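Local coordinates for nitrogenase iron-molybdenum cofactor biosynthesis protein NifB (Methanothermobacter thermautotrophicus, PDB 7JMA) that probably carries out the radical SAM-dependent carbide insertion that couples two [4Fe-4S] clusters into the [8Fe-9S-C] precursor of the nitrogenase cofactor, at residues 93-103 against 126-135. Sequence-based numbering, arbitrary orientation.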
ATOM      1  N   LEU A  93      -1.114  -0.361   9.000  1.00 23.74           N
ATOM      2  CA  LEU A  93      -2.029  -1.248   9.725  1.00 26.00           C
ATOM      3  C   LEU A  93      -1.393  -1.931  10.927  1.00 28.01           C
ATOM      4  O   LEU A  93      -2.112  -2.463  11.785  1.00 29.30           O
ATOM      5  CB  LEU A  93      -2.585  -2.325   8.792  1.00 26.56           C
ATOM      6  CG  LEU A  93      -3.475  -1.864   7.640  1.00 26.41           C
ATOM      7  CD1 LEU A  93      -3.942  -3.066   6.824  1.00 29.27           C
ATOM      8  CD2 LEU A  93      -4.663  -1.047   8.177  1.00 30.53           C
ATOM      9  N   ALA A  94      -0.073  -1.943  11.008  1.00 24.62           N
ATOM     10  CA  ALA A  94       0.646  -2.656  12.057  1.00 25.69           C
ATOM     11  C   ALA A  94       0.859  -1.813  13.306  1.00 26.98           C
ATOM     12  O   ALA A  94       1.657  -2.196  14.181  1.00 30.34           O
ATOM     13  CB  ALA A  94       1.989  -3.132  11.497  1.00 23.84           C
ATOM     14  N   ASN A  95       0.171  -0.677  13.420  1.00 27.16           N
ATOM     15  CA  ASN A  95       0.420   0.277  14.490  1.00 29.38           C
ATOM     16  C   ASN A  95      -0.904   0.800  15.012  1.00 29.45           C
ATOM     17  O   ASN A  95      -1.698   1.352  14.242  1.00 29.92           O
ATOM     18  CB  ASN A  95       1.292   1.435  13.996  1.00 29.06           C
ATOM     19  CG  ASN A  95       2.658   0.975  13.547  1.00 25.36           C
ATOM     20  OD1 ASN A  95       3.593   0.917  14.355  1.00 29.18           O
ATOM     21  ND2 ASN A  95       2.786   0.634  12.267  1.00 24.10           N
ATOM     22  N   GLU A  96      -1.143   0.616  16.311  1.00 32.19           N
ATOM     23  CA  GLU A  96      -2.367   1.126  16.919  1.00 36.73           C
ATOM     24  C   GLU A  96      -2.500   2.638  16.768  1.00 34.16           C
ATOM     25  O   GLU A  96      -3.626   3.149  16.703  1.00 39.25           O
ATOM     26  CB  GLU A  96      -2.407   0.739  18.399  1.00 48.86           C
ATOM     27  N   GLU A  97      -1.378   3.374  16.718  1.00 37.17           N
ATOM     28  CA  GLU A  97      -1.463   4.834  16.596  1.00 35.37           C
ATOM     29  C   GLU A  97      -2.239   5.251  15.352  1.00 33.09           C
ATOM     30  O   GLU A  97      -2.962   6.255  15.370  1.00 38.31           O
ATOM     31  CB  GLU A  97      -0.064   5.454  16.577  1.00 36.79           C
ATOM     32  N   THR A  98      -2.097   4.495  14.257  1.00 31.13           N
ATOM     33  CA  THR A  98      -2.837   4.793  13.033  1.00 29.19           C
ATOM     34  C   THR A  98      -4.331   4.910  13.292  1.00 34.67           C
ATOM     35  O   THR A  98      -4.979   5.857  12.841  1.00 34.33           O
ATOM     36  CB  THR A  98      -2.574   3.700  11.999  1.00 29.72           C
ATOM     37  OG1 THR A  98      -1.168   3.662  11.720  1.00 30.39           O
ATOM     38  CG2 THR A  98      -3.363   3.968  10.724  1.00 33.02           C
ATOM     39  N   PHE A  99      -4.898   3.930  13.995  1.00 32.36           N
ATOM     40  CA  PHE A  99      -6.333   3.924  14.227  1.00 30.07           C
ATOM     41  C   PHE A  99      -6.732   4.970  15.260  1.00 36.30           C
ATOM     42  O   PHE A  99      -7.815   5.554  15.152  1.00 44.96           O
ATOM     43  CB  PHE A  99      -6.779   2.523  14.646  1.00 34.53           C
ATOM     44  CG  PHE A  99      -6.392   1.452  13.656  1.00 35.54           C
ATOM     45  CD1 PHE A  99      -7.238   1.122  12.609  1.00 41.07           C
ATOM     46  CD2 PHE A  99      -5.169   0.813  13.751  1.00 39.92           C
ATOM     47  CE1 PHE A  99      -6.877   0.150  11.691  1.00 42.47           C
ATOM     48  CE2 PHE A  99      -4.803  -0.153  12.841  1.00 40.69           C
ATOM     49  CZ  PHE A  99      -5.649  -0.480  11.808  1.00 40.33           C
ATOM     50  N   GLU A 100      -5.873   5.237  16.252  1.00 37.22           N
ATOM     51  CA  GLU A 100      -6.163   6.325  17.185  1.00 38.22           C
ATOM     52  C   GLU A 100      -6.207   7.661  16.455  1.00 47.42           C
ATOM     53  O   GLU A 100      -7.081   8.499  16.720  1.00 50.24           O
ATOM     54  CB  GLU A 100      -5.122   6.364  18.308  1.00 43.30           C
ATOM     55  N   PHE A 101      -5.283   7.863  15.513  1.00 39.80           N
ATOM     56  CA  PHE A 101      -5.242   9.108  14.752  1.00 42.13           C
ATOM     57  C   PHE A 101      -6.485   9.272  13.888  1.00 38.68           C
ATOM     58  O   PHE A 101      -7.097  10.344  13.863  1.00 37.71           O
ATOM     59  CB  PHE A 101      -3.978   9.148  13.886  1.00 40.11           C
ATOM     60  CG  PHE A 101      -3.950  10.291  12.907  1.00 37.70           C
ATOM     61  CD1 PHE A 101      -3.629  11.580  13.330  1.00 36.27           C
ATOM     62  CD2 PHE A 101      -4.259  10.084  11.569  1.00 37.08           C
ATOM     63  CE1 PHE A 101      -3.614  12.638  12.434  1.00 43.47           C
ATOM     64  CE2 PHE A 101      -4.244  11.134  10.664  1.00 41.11           C
ATOM     65  CZ  PHE A 101      -3.922  12.418  11.098  1.00 41.59           C
ATOM     66  N   PHE A 102      -6.865   8.228  13.140  1.00 34.11           N
ATOM     67  CA  PHE A 102      -8.043   8.398  12.292  1.00 34.30           C
ATOM     68  C   PHE A 102      -9.323   8.520  13.112  1.00 42.67           C
ATOM     69  O   PHE A 102     -10.281   9.156  12.660  1.00 45.46           O
ATOM     70  CB  PHE A 102      -8.139   7.260  11.274  1.00 37.25           C
ATOM     71  CG  PHE A 102      -7.209   7.435  10.108  1.00 36.16           C
ATOM     72  CD1 PHE A 102      -7.285   8.567   9.309  1.00 40.78           C
ATOM     73  CD2 PHE A 102      -6.231   6.495   9.839  1.00 39.38           C
ATOM     74  CE1 PHE A 102      -6.418   8.749   8.248  1.00 42.19           C
ATOM     75  CE2 PHE A 102      -5.360   6.665   8.773  1.00 44.98           C
ATOM     76  CZ  PHE A 102      -5.443   7.792   7.982  1.00 38.19           C
ATOM     77  N   LYS A 103      -9.358   7.943  14.316  1.00 44.33           N
ATOM     78  CA  LYS A 103     -10.507   8.165  15.192  1.00 50.42           C
ATOM     79  C   LYS A 103     -10.654   9.647  15.514  1.00 49.66           C
ATOM     80  O   LYS A 103     -11.745  10.217  15.399  1.00 50.42           O
ATOM     81  CB  LYS A 103     -10.361   7.349  16.480  1.00 63.48           C
ATOM     82  CG  LYS A 103     -10.748   5.886  16.361  1.00 72.11           C
ATOM     83  CD  LYS A 103     -10.470   5.119  17.647  1.00 79.67           C
ATOM     84  CE  LYS A 103     -11.103   3.736  17.621  1.00 82.27           C
ATOM     85  NZ  LYS A 103     -10.100   2.672  17.905  1.00 79.25           N
ATOM     86  N   ARG A 126      -8.552  -5.824   9.389  1.00 29.78           N
ATOM     87  CA  ARG A 126      -8.808  -4.421   9.706  1.00 33.42           C
ATOM     88  C   ARG A 126      -9.743  -3.723   8.732  1.00 33.45           C
ATOM     89  O   ARG A 126     -10.091  -2.559   8.972  1.00 35.61           O
ATOM     90  CB  ARG A 126      -7.495  -3.632   9.769  1.00 36.40           C
ATOM     91  CG  ARG A 126      -6.549  -4.138  10.807  1.00 34.47           C
ATOM     92  CD  ARG A 126      -7.102  -3.905  12.209  1.00 45.42           C
ATOM     93  NE  ARG A 126      -6.034  -3.868  13.200  1.00 58.58           N
ATOM     94  CZ  ARG A 126      -6.087  -3.190  14.344  1.00 70.94           C
ATOM     95  NH1 ARG A 126      -7.163  -2.477  14.657  1.00 61.05           N
ATOM     96  NH2 ARG A 126      -5.055  -3.226  15.179  1.00 79.12           N
ATOM     97  N   ALA A 127     -10.167  -4.391   7.660  1.00 32.34           N
ATOM     98  CA  ALA A 127     -10.939  -3.704   6.626  1.00 37.48           C
ATOM     99  C   ALA A 127     -12.216  -3.092   7.192  1.00 41.99           C
ATOM    100  O   ALA A 127     -12.544  -1.941   6.885  1.00 39.66           O
ATOM    101  CB  ALA A 127     -11.253  -4.660   5.479  1.00 39.07           C
ATOM    102  N   ASP A 128     -12.932  -3.828   8.045  1.00 40.05           N
ATOM    103  CA  ASP A 128     -14.150  -3.286   8.643  1.00 44.52           C
ATOM    104  C   ASP A 128     -13.861  -2.016   9.429  1.00 45.14           C
ATOM    105  O   ASP A 128     -14.599  -1.028   9.332  1.00 42.53           O
ATOM    106  CB  ASP A 128     -14.791  -4.326   9.557  1.00 56.63           C
ATOM    107  CG  ASP A 128     -15.520  -5.398   8.792  1.00 81.43           C
ATOM    108  OD1 ASP A 128     -15.339  -6.592   9.121  1.00 93.14           O
ATOM    109  OD2 ASP A 128     -16.280  -5.045   7.867  1.00 88.75           O
ATOM    110  N   GLU A 129     -12.790  -2.028  10.222  1.00 37.39           N
ATOM    111  CA  GLU A 129     -12.470  -0.875  11.051  1.00 36.86           C
ATOM    112  C   GLU A 129     -12.120   0.338  10.196  1.00 35.55           C
ATOM    113  O   GLU A 129     -12.520   1.467  10.513  1.00 38.27           O
ATOM    114  CB  GLU A 129     -11.312  -1.234  11.978  1.00 42.29           C
ATOM    115  CG  GLU A 129     -10.966  -0.171  12.976  1.00 54.03           C
ATOM    116  CD  GLU A 129      -9.960  -0.666  13.999  1.00 65.28           C
ATOM    117  OE1 GLU A 129      -9.693   0.070  14.971  1.00 74.05           O
ATOM    118  OE2 GLU A 129      -9.444  -1.793  13.827  1.00 61.43           O
ATOM    119  N   LEU A 130     -11.352   0.123   9.127  1.00 36.44           N
ATOM    120  CA  LEU A 130     -10.987   1.207   8.219  1.00 33.21           C
ATOM    121  C   LEU A 130     -12.221   1.913   7.696  1.00 35.96           C
ATOM    122  O   LEU A 130     -12.288   3.147   7.688  1.00 35.78           O
ATOM    123  CB  LEU A 130     -10.172   0.657   7.049  1.00 29.25           C
ATOM    124  CG  LEU A 130      -8.794   0.165   7.454  1.00 31.98           C
ATOM    125  CD1 LEU A 130      -8.013  -0.176   6.204  1.00 35.98           C
ATOM    126  CD2 LEU A 130      -8.128   1.254   8.266  1.00 35.72           C
ATOM    127  N   ALA A 131     -13.206   1.132   7.244  1.00 35.61           N
ATOM    128  CA  ALA A 131     -14.452   1.701   6.748  1.00 40.41           C
ATOM    129  C   ALA A 131     -15.153   2.518   7.823  1.00 41.00           C
ATOM    130  O   ALA A 131     -15.627   3.627   7.558  1.00 39.40           O
ATOM    131  CB  ALA A 131     -15.365   0.583   6.250  1.00 40.87           C
ATOM    132  N   GLU A 132     -15.225   1.985   9.044  1.00 39.40           N
ATOM    133  CA  GLU A 132     -15.909   2.689  10.124  1.00 43.08           C
ATOM    134  C   GLU A 132     -15.217   3.998  10.484  1.00 45.14           C
ATOM    135  O   GLU A 132     -15.867   4.917  10.995  1.00 44.23           O
ATOM    136  CB  GLU A 132     -16.009   1.785  11.354  1.00 44.42           C
ATOM    137  CG  GLU A 132     -16.717   0.461  11.108  1.00 64.94           C
ATOM    138  CD  GLU A 132     -16.982  -0.314  12.389  1.00 86.61           C
ATOM    139  OE1 GLU A 132     -16.931   0.298  13.478  1.00 94.34           O
ATOM    140  OE2 GLU A 132     -17.233  -1.537  12.309  1.00 91.04           O
ATOM    141  N   LEU A 133     -13.907   4.104  10.246  1.00 36.93           N
ATOM    142  CA  LEU A 133     -13.159   5.305  10.592  1.00 38.55           C
ATOM    143  C   LEU A 133     -13.125   6.343   9.477  1.00 44.13           C
ATOM    144  O   LEU A 133     -12.483   7.387   9.647  1.00 52.62           O
ATOM    145  CB  LEU A 133     -11.728   4.937  10.978  1.00 37.22           C
ATOM    146  CG  LEU A 133     -11.643   4.073  12.231  1.00 46.37           C
ATOM    147  CD1 LEU A 133     -10.214   3.628  12.480  1.00 44.69           C
ATOM    148  CD2 LEU A 133     -12.191   4.832  13.412  1.00 52.21           C
ATOM    149  N   GLY A 134     -13.773   6.084   8.349  1.00 41.60           N
ATOM    150  CA  GLY A 134     -13.876   7.097   7.319  1.00 46.41           C
ATOM    151  C   GLY A 134     -12.734   7.137   6.336  1.00 40.87           C
ATOM    152  O   GLY A 134     -12.581   8.137   5.622  1.00 39.46           O
ATOM    153  N   ILE A 135     -11.906   6.090   6.290  1.00 32.01           N
ATOM    154  CA  ILE A 135     -10.888   6.002   5.256  1.00 28.87           C
ATOM    155  C   ILE A 135     -11.565   5.952   3.897  1.00 34.03           C
ATOM    156  O   ILE A 135     -12.500   5.168   3.679  1.00 34.79           O
ATOM    157  CB  ILE A 135     -10.000   4.773   5.475  1.00 30.04           C
ATOM    158  CG1 ILE A 135      -9.287   4.876   6.824  1.00 39.15           C
ATOM    159  CG2 ILE A 135      -8.924   4.719   4.383  1.00 30.87           C
ATOM    160  CD1 ILE A 135      -8.472   6.092   6.930  1.00 39.77           C
TER
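Phe99 lays one face of its ring under the guanidinium of Arg126. The two planes are only 9° apart and Arg126 CZ stands over the ring face, 4.0 Å from the centroid, which meets the geometry of a stacked cation-pi pair. A bend at chi2 of Arg126 (-67°) turns its chain back over the ring, and Glu129, one turn on, fixes the rotation of the guanidinium: Arg126 NH1 donates to the syn side of Glu129 OE2 in a short, bent salt-bridge hydrogen bond of 2.5 Å, in the guanidinium plane but tilted from that of the carboxylate. The Glu129 side chain crosses Phe99 at about a right angle, its CD 3.5 Å from Phe99 CD1, and OE1 reaches a long salt bridge with Lys103 NZ at 3.9 Å. Replacing Arg126 by a leucine would probably leave Glu129 without its close charged mate, relying on the long bridge to Lys103, and take the flat cation off the face of Phe99. Beside this charged group the contact is hydrocarbon. Leu133 splits its two methyls, CD1 meeting the edge of the Phe99 ring and CD2 pressing tightly on Lys103 CG at 3.4 Å. Ile135 CD1 sits almost exactly on the normal of the Phe102 ring, 3.4 Å from its centroid, a CH-pi contact; Phe101 CD2 lies over the opposite face. Leu93 CD2 meets Leu130 CD1, and both leucines also touch Met116 of strand 113-118. Gly134, with positive phi, closes helix 123-132 in a Schellman motif and turns the chain so that Ile135 can approach Phe102. The axes of helix segments 96-103 and 126-132 come within 10.8 Å, their N-to-C directions 25° apart, with strand 113-118 between them in sequence: adjacent helices of successive beta-alpha units, as expected for the TIM-barrel-like radical SAM fold, with Ile135 about 6 Å from the cluster-binding Cys115, side chain to side chain.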